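Local coordinates for SusD family protein (PDB 7KV1) that probably binds beta-glucans at the surface of a human gut Bacteroides, as a SusD-like glycan-binding protein, at residues L65-A70 and T90-W95; G75-D80 and H96-Y101; N106-S111 and K508-A513. All coordinates share one frame; numbering follows the deposited sequence.

The three contacts lie on the same side of the chain's centre, with their centres 12 to 13 Å apart, in the mostly helical SusD-like fold. Interactions 1 and 2 alternate along the chain: 65-70 and 75-80 come first, then 90-95 and 96-101, which share helix 93-99. Interaction 3 follows with 106-111, at the start of helix 110-129, and meets 508-513 close to the C-terminus. Helix 93-99, shared by interactions 1 and 2, also touches both segments of interaction 3 through Leu-98, which packs on Leu-109 and Ile-510. The N-terminal family region is thus packed against a segment nearly 400 residues later, near the C-terminus.

Interaction 1 of 3, residues L65-A70 and T90-W95; sequences LGQYNA and TDMQNW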
# COMPACT_ATOMS: atom_id res chain seq x y z
N LEU A 65 2.15 -3.83 16.98
CA LEU A 65 1.96 -5.28 17.28
C LEU A 65 3.34 -5.89 17.56
O LEU A 65 4.04 -6.22 16.58
CB LEU A 65 1.25 -5.98 16.12
N GLY A 66 3.71 -5.99 18.84
CA GLY A 66 5.04 -6.45 19.30
C GLY A 66 6.12 -5.40 19.05
O GLY A 66 6.96 -5.19 19.95
N GLN A 67 6.11 -4.78 17.88
CA GLN A 67 7.08 -3.73 17.49
C GLN A 67 6.43 -2.82 16.44
O GLN A 67 5.48 -3.26 15.78
CB GLN A 67 8.37 -4.38 16.98
CG GLN A 67 9.58 -3.46 17.05
CD GLN A 67 10.87 -4.22 17.24
OE1 GLN A 67 10.97 -5.42 16.95
NE2 GLN A 67 11.89 -3.52 17.70
N TYR A 68 6.95 -1.60 16.29
CA TYR A 68 6.42 -0.56 15.37
C TYR A 68 6.69 -0.97 13.90
O TYR A 68 7.76 -1.45 13.55
CB TYR A 68 6.97 0.81 15.77
CG TYR A 68 6.34 1.34 17.03
CD1 TYR A 68 4.97 1.55 17.10
CD2 TYR A 68 7.09 1.58 18.18
CE1 TYR A 68 4.36 2.01 18.26
CE2 TYR A 68 6.49 2.05 19.34
CZ TYR A 68 5.12 2.26 19.38
OH TYR A 68 4.50 2.72 20.51
N ASN A 69 5.69 -0.72 13.05
CA ASN A 69 5.72 -1.10 11.62
C ASN A 69 4.79 -0.17 10.84
O ASN A 69 4.04 0.59 11.49
CB ASN A 69 5.34 -2.57 11.46
CG ASN A 69 5.60 -3.07 10.06
OD1 ASN A 69 6.48 -2.55 9.36
ND2 ASN A 69 4.85 -4.06 9.62
N ALA A 70 4.85 -0.19 9.50
CA ALA A 70 4.00 0.64 8.63
C ALA A 70 3.90 -0.04 7.26
O ALA A 70 4.91 -0.58 6.78
CB ALA A 70 4.56 2.03 8.53
N THR A 90 21.64 -3.48 12.24
CA THR A 90 20.96 -4.47 13.12
C THR A 90 19.71 -3.85 13.76
O THR A 90 18.97 -4.58 14.45
CB THR A 90 21.86 -5.02 14.24
OG1 THR A 90 22.22 -3.93 15.08
CG2 THR A 90 23.12 -5.68 13.72
N ASP A 91 19.44 -2.57 13.47
CA ASP A 91 18.24 -1.85 13.98
C ASP A 91 17.09 -2.16 12.99
O ASP A 91 17.19 -1.75 11.83
CB ASP A 91 18.58 -0.37 14.21
CG ASP A 91 17.56 0.36 15.08
OD1 ASP A 91 16.83 -0.33 15.77
OD2 ASP A 91 17.49 1.60 15.05
N MET A 92 16.08 -2.90 13.42
CA MET A 92 15.12 -3.60 12.51
C MET A 92 15.92 -4.40 11.49
O MET A 92 15.82 -4.19 10.26
CB MET A 92 14.15 -2.64 11.81
CG MET A 92 13.29 -1.87 12.79
SD MET A 92 12.35 -2.91 13.94
CE MET A 92 11.13 -3.69 12.89
N GLN A 93 16.73 -5.31 12.00
CA GLN A 93 17.55 -6.22 11.18
C GLN A 93 16.67 -6.89 10.10
O GLN A 93 17.15 -7.04 8.96
CB GLN A 93 18.23 -7.20 12.13
CG GLN A 93 18.92 -8.34 11.41
CD GLN A 93 19.74 -9.11 12.42
OE1 GLN A 93 20.82 -8.66 12.77
NE2 GLN A 93 19.20 -10.21 12.92
N ASN A 94 15.43 -7.26 10.41
CA ASN A 94 14.54 -7.95 9.43
C ASN A 94 14.36 -7.04 8.22
O ASN A 94 14.46 -7.55 7.08
CB ASN A 94 13.22 -8.40 10.07
CG ASN A 94 12.40 -7.27 10.63
OD1 ASN A 94 12.95 -6.32 11.18
ND2 ASN A 94 11.09 -7.32 10.41
N TRP A 95 14.15 -5.74 8.44
CA TRP A 95 13.98 -4.78 7.32
C TRP A 95 15.27 -4.70 6.50
O TRP A 95 15.18 -4.76 5.24
CB TRP A 95 13.57 -3.39 7.78
CG TRP A 95 12.21 -3.28 8.40
CD1 TRP A 95 11.23 -4.23 8.49
CD2 TRP A 95 11.73 -2.11 9.08
NE1 TRP A 95 10.14 -3.71 9.16
CE2 TRP A 95 10.42 -2.40 9.51
CE3 TRP A 95 12.26 -0.84 9.31
CZ2 TRP A 95 9.66 -1.48 10.22
CZ3 TRP A 95 11.50 0.07 10.01
CH2 TRP A 95 10.20 -0.23 10.43
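Asn-69 ND2 is gripped by one hydrogen bond, to OD2 of Asp-74 in helix 71-76, while the other end of the amide, OD1, takes a weak bond of 2.9 Å from Ala-70 N. In this SusD-like, TPR-related helical fold, the loop leading into helix 71-76 lies against the first turn of helix 93-99, with Ala-70 and Met-92 at the respective N-cap positions. No hydrogen bond crosses between 65-70 and 90-95; the two meet by van der Waals contact. Asn-69 has its CG anti to the backbone N (chi1 -170°), which carries the amide to the indole of Trp-95. There OD1 comes within 3.5 Å of Trp-95 CZ2, the amide and ring planes tilted 39° to each other. The backbone adds Tyr-68 O, 3.8 Å from the same CZ2. Met-92 folds back at chi2 and chi3, so that its CE sits 3.6 Å above one face of the Trp-95 ring, offset toward the rim, and 4.1 Å from Tyr-68 O. Outside the two segments the indole also has an edge-to-face partner in Phe-336 and touches Ile-73 of helix 71-76. An alanine in place of Trp-95 would remove the indole that Asn-69 OD1 and Tyr-68 O touch and that Met-92 CE covers on one face, and would probably loosen the loop against the helix. Farther out the contact is less certain: Gln-67 is poorly ordered and touches a crystal neighbour, yet in the model its extended side chain meets Met-92 tip to tip, NE2 lying 3.8 Å from SD.

Interaction 2 of 3, residues G75-D80 and H96-Y101; sequences GEIMGD and HMLFNY
A positive phi at Tyr-101, together with a first torsion that sets its CG anti to the carbonyl carbon, swings the phenol back toward the turn at 76-79. On that turn, Ile-77 holds CG1 in the crowded position between backbone N and carbonyl carbon (chi1 55°), which brings CD1 to 4.1 Å from Leu-98 CB. On helix 93-99, Phe-99 has its CG anti to the backbone N (chi1 161°), placing CD2 3.3 Å from Ile-77 O, at the edge of the ring. The positive phi marks Tyr-101 as the C-prime residue of a Schellman motif ending that helix, with Glu-102 N bonded to Met-97 O and Tyr-101 N to Leu-98 O. Its hydroxyl donates to Met-78 O at 2.8 Å; the C=O...O angle is 149°, with the donor above the carbonyl plane. That acceptor belongs to a type I beta turn, Glu-76 to Gly-79, so helix end and turn are joined by a buried bond from side chain to backbone. Ile-77 O also receives a CA-H...O contact from Phe-99 CA at 3.5 Å. Among the apolar pairs, Ile-77 crosses Leu-98 obliquely, and Met-78 SD lies 4.2 Å from Leu-98 CD2. Met-78 CG sets a methylene against a backbone carbonyl, 3.6 Å from Leu-98 O. Arg-499, from a later loop, bonds to Phe-99 O and Gly-79 O and makes a cation-pi contact with the Phe-99 ring. The contact joins the turn after helix 71-76 to the C-terminal end of helix 93-99, with helix 468-474 alongside: its Tyr-469 packs on Met-78 and its Arg-468 forms a salt bridge with Asp-80.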
# COMPACT_ATOMS: atom_id res chain seq x y z
N GLY A 75 6.10 -1.89 1.96
CA GLY A 75 5.99 -1.82 0.50
C GLY A 75 7.16 -1.09 -0.16
O GLY A 75 7.26 -1.15 -1.41
N GLU A 76 8.04 -0.44 0.60
CA GLU A 76 9.10 0.40 -0.01
C GLU A 76 10.46 -0.29 0.16
O GLU A 76 11.30 -0.19 -0.75
CB GLU A 76 9.09 1.81 0.58
CG GLU A 76 7.90 2.66 0.19
CD GLU A 76 8.01 3.35 -1.15
OE1 GLU A 76 9.05 3.21 -1.81
OE2 GLU A 76 7.02 3.98 -1.55
N ILE A 77 10.72 -0.95 1.28
CA ILE A 77 12.11 -1.37 1.63
C ILE A 77 12.69 -2.32 0.59
O ILE A 77 13.92 -2.35 0.48
CB ILE A 77 12.24 -1.93 3.06
CG1 ILE A 77 11.28 -3.08 3.37
CG2 ILE A 77 12.11 -0.77 4.06
CD1 ILE A 77 11.60 -3.80 4.69
N MET A 78 11.90 -3.09 -0.14
CA MET A 78 12.47 -4.06 -1.11
C MET A 78 12.63 -3.39 -2.47
O MET A 78 13.25 -4.01 -3.36
CB MET A 78 11.60 -5.33 -1.16
CG MET A 78 11.70 -6.08 0.15
SD MET A 78 10.72 -7.58 0.22
CE MET A 78 9.08 -6.92 0.52
N GLY A 79 12.24 -2.11 -2.56
CA GLY A 79 12.28 -1.31 -3.79
C GLY A 79 13.53 -0.46 -3.87
O GLY A 79 14.50 -0.82 -3.24
N ASP A 80 13.47 0.65 -4.59
CA ASP A 80 14.65 1.48 -4.93
C ASP A 80 14.45 2.94 -4.54
O ASP A 80 15.31 3.71 -4.94
CB ASP A 80 15.03 1.35 -6.41
CG ASP A 80 13.93 1.74 -7.37
OD1 ASP A 80 12.72 1.96 -6.91
OD2 ASP A 80 14.27 1.83 -8.58
N HIS A 96 16.44 -4.61 7.15
CA HIS A 96 17.74 -4.57 6.44
C HIS A 96 17.90 -5.84 5.60
O HIS A 96 18.38 -5.76 4.47
CB HIS A 96 18.91 -4.36 7.39
CG HIS A 96 18.94 -2.97 7.93
ND1 HIS A 96 19.47 -1.91 7.22
CD2 HIS A 96 18.46 -2.44 9.06
CE1 HIS A 96 19.34 -0.80 7.91
NE2 HIS A 96 18.72 -1.08 9.02
N MET A 97 17.54 -6.99 6.14
CA MET A 97 17.75 -8.28 5.43
C MET A 97 16.76 -8.42 4.24
O MET A 97 17.18 -8.93 3.21
CB MET A 97 17.65 -9.44 6.42
CG MET A 97 18.88 -9.46 7.35
SD MET A 97 18.81 -10.70 8.63
CE MET A 97 19.20 -12.15 7.65
N LEU A 98 15.52 -7.98 4.38
CA LEU A 98 14.51 -7.96 3.29
C LEU A 98 15.03 -7.05 2.18
O LEU A 98 14.95 -7.43 1.00
CB LEU A 98 13.17 -7.46 3.86
CG LEU A 98 12.45 -8.51 4.71
CD1 LEU A 98 11.48 -7.87 5.68
CD2 LEU A 98 11.74 -9.52 3.81
N PHE A 99 15.55 -5.89 2.55
CA PHE A 99 16.07 -4.88 1.62
C PHE A 99 17.15 -5.50 0.74
O PHE A 99 17.22 -5.16 -0.46
CB PHE A 99 16.58 -3.66 2.39
CG PHE A 99 17.53 -2.79 1.62
CD1 PHE A 99 18.88 -3.09 1.60
CD2 PHE A 99 17.09 -1.70 0.89
CE1 PHE A 99 19.77 -2.30 0.90
CE2 PHE A 99 17.98 -0.93 0.16
CZ PHE A 99 19.31 -1.22 0.19
N ASN A 100 17.95 -6.38 1.30
CA ASN A 100 19.09 -7.02 0.59
C ASN A 100 18.75 -8.43 0.08
O ASN A 100 19.72 -9.13 -0.29
CB ASN A 100 20.31 -7.02 1.48
CG ASN A 100 21.57 -7.10 0.66
OD1 ASN A 100 21.60 -6.67 -0.49
ND2 ASN A 100 22.57 -7.75 1.24
N TYR A 101 17.48 -8.85 0.12
CA TYR A 101 17.03 -10.17 -0.44
C TYR A 101 17.73 -11.31 0.28
O TYR A 101 18.03 -12.34 -0.36
CB TYR A 101 17.25 -10.23 -1.95
CG TYR A 101 16.76 -8.96 -2.61
CD1 TYR A 101 15.49 -8.45 -2.32
CD2 TYR A 101 17.59 -8.20 -3.39
CE1 TYR A 101 15.05 -7.26 -2.86
CE2 TYR A 101 17.16 -7.01 -3.94
CZ TYR A 101 15.89 -6.53 -3.68
OH TYR A 101 15.54 -5.30 -4.19

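Interaction 3 of 3, residues N106-S111 and K508-A513; sequences NNTLGS and KYIPIA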
# COMPACT_ATOMS: atom_id res chain seq x y z
N ASN A 106 13.81 -16.29 10.53
CA ASN A 106 13.90 -15.51 11.80
C ASN A 106 13.88 -13.99 11.52
O ASN A 106 13.99 -13.20 12.49
CB ASN A 106 15.12 -15.94 12.65
CG ASN A 106 15.15 -17.43 12.95
OD1 ASN A 106 16.10 -18.12 12.62
ND2 ASN A 106 14.06 -17.97 13.43
N ASN A 107 13.83 -13.57 10.25
CA ASN A 107 14.06 -12.16 9.85
C ASN A 107 13.16 -11.85 8.65
O ASN A 107 13.65 -11.86 7.50
CB ASN A 107 15.53 -11.88 9.53
CG ASN A 107 16.41 -11.90 10.77
OD1 ASN A 107 16.42 -10.95 11.53
ND2 ASN A 107 17.10 -13.01 10.99
N THR A 108 11.88 -11.63 8.91
CA THR A 108 10.83 -11.46 7.89
C THR A 108 9.73 -10.56 8.47
O THR A 108 9.98 -9.89 9.50
CB THR A 108 10.38 -12.85 7.42
OG1 THR A 108 9.62 -12.68 6.23
CG2 THR A 108 9.60 -13.57 8.50
N LEU A 109 8.57 -10.48 7.84
CA LEU A 109 7.43 -9.65 8.30
C LEU A 109 6.37 -10.53 8.97
O LEU A 109 5.20 -10.47 8.59
CB LEU A 109 6.92 -8.88 7.09
CG LEU A 109 7.89 -7.84 6.53
CD1 LEU A 109 7.27 -7.13 5.36
CD2 LEU A 109 8.29 -6.82 7.59
N GLY A 110 6.75 -11.30 9.99
CA GLY A 110 5.84 -12.20 10.72
C GLY A 110 4.62 -11.49 11.28
O GLY A 110 3.53 -12.07 11.29
N SER A 111 4.79 -10.25 11.75
CA SER A 111 3.69 -9.47 12.38
C SER A 111 2.58 -9.21 11.36
O SER A 111 1.40 -9.24 11.74
CB SER A 111 4.22 -8.19 13.01
OG SER A 111 4.71 -7.36 12.00
N LYS A 508 10.44 -13.18 -4.71
CA LYS A 508 9.06 -12.65 -4.86
C LYS A 508 8.16 -12.98 -3.68
O LYS A 508 7.24 -12.20 -3.44
CB LYS A 508 8.42 -13.25 -6.12
CG LYS A 508 7.08 -12.63 -6.46
CD LYS A 508 6.69 -12.87 -7.92
CE LYS A 508 5.30 -12.33 -8.19
NZ LYS A 508 4.97 -12.41 -9.64
N TYR A 509 8.39 -14.08 -2.98
CA TYR A 509 7.61 -14.50 -1.80
C TYR A 509 8.57 -14.58 -0.62
O TYR A 509 9.49 -15.40 -0.66
CB TYR A 509 6.90 -15.83 -2.07
CG TYR A 509 6.12 -15.81 -3.36
CD1 TYR A 509 5.07 -14.92 -3.52
CD2 TYR A 509 6.44 -16.63 -4.42
CE1 TYR A 509 4.34 -14.85 -4.69
CE2 TYR A 509 5.74 -16.56 -5.61
CZ TYR A 509 4.67 -15.70 -5.73
OH TYR A 509 3.98 -15.60 -6.92
N ILE A 510 8.41 -13.70 0.36
CA ILE A 510 9.37 -13.61 1.50
C ILE A 510 9.19 -14.83 2.40
O ILE A 510 8.17 -15.51 2.38
CB ILE A 510 9.20 -12.26 2.24
CG1 ILE A 510 7.88 -12.22 3.00
CG2 ILE A 510 9.35 -11.12 1.24
CD1 ILE A 510 7.69 -10.99 3.82
N PRO A 511 10.19 -15.14 3.25
CA PRO A 511 10.06 -16.26 4.20
C PRO A 511 8.84 -16.15 5.13
O PRO A 511 8.52 -15.09 5.64
CB PRO A 511 11.38 -16.17 5.00
CG PRO A 511 12.33 -15.48 4.04
CD PRO A 511 11.46 -14.44 3.35
N ILE A 512 8.22 -17.30 5.40
CA ILE A 512 7.23 -17.48 6.50
C ILE A 512 8.03 -17.56 7.80
O ILE A 512 9.13 -18.19 7.80
CB ILE A 512 6.38 -18.73 6.22
CG1 ILE A 512 5.62 -18.59 4.88
CG2 ILE A 512 5.43 -19.02 7.35
CD1 ILE A 512 4.97 -19.89 4.42
N ALA A 513 7.52 -16.95 8.87
CA ALA A 513 8.21 -16.87 10.18
C ALA A 513 8.30 -18.27 10.79
O ALA A 513 7.33 -19.05 10.71
CB ALA A 513 7.53 -15.89 11.09
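Thr-108 faces 508-513 with its two branches doing different work. OG1 stands anti to the backbone N (chi1 -166°) and is aimed at the carbonyl of Pro-511, while CG2 takes the crowded position between backbone N and carbonyl carbon and reaches Ala-513 CB at 4.0 Å. The hydroxyl donates to Pro-511 O at 2.7 Å, in the carbonyl plane and on a lone pair, with a C=O...O angle of 139°. Ile-510 crosses Thr-108 obliquely and lays CD1 3.5 Å from OG1. The same methyl lies 4.0 Å from Leu-109 CB, the two side chains meeting at about a right angle. Farther along, Gly-110 CA packs on Ala-513 CB at 4.1 Å; a CB on Gly-110 would come within 3.2 Å of that methyl, so the approach leaves little room for a side chain. Leu-109 and Ala-513 are each at an N-cap position, before helices 110-129 and 514-519, so this contact joins two helix starts almost 400 residues apart. Leu-98 of helix 93-99 and Tyr-162 of helix 138-162 pack against both Leu-109 and Ile-510. Between the two segments a single hydrogen bond, set among carbon groups, gives a buried threonine hydroxyl an acceptor and ties Thr-108 to the backbone at Pro-511, while the remaining contacts are mostly carbon to carbon or carbon to the hydroxyl oxygen.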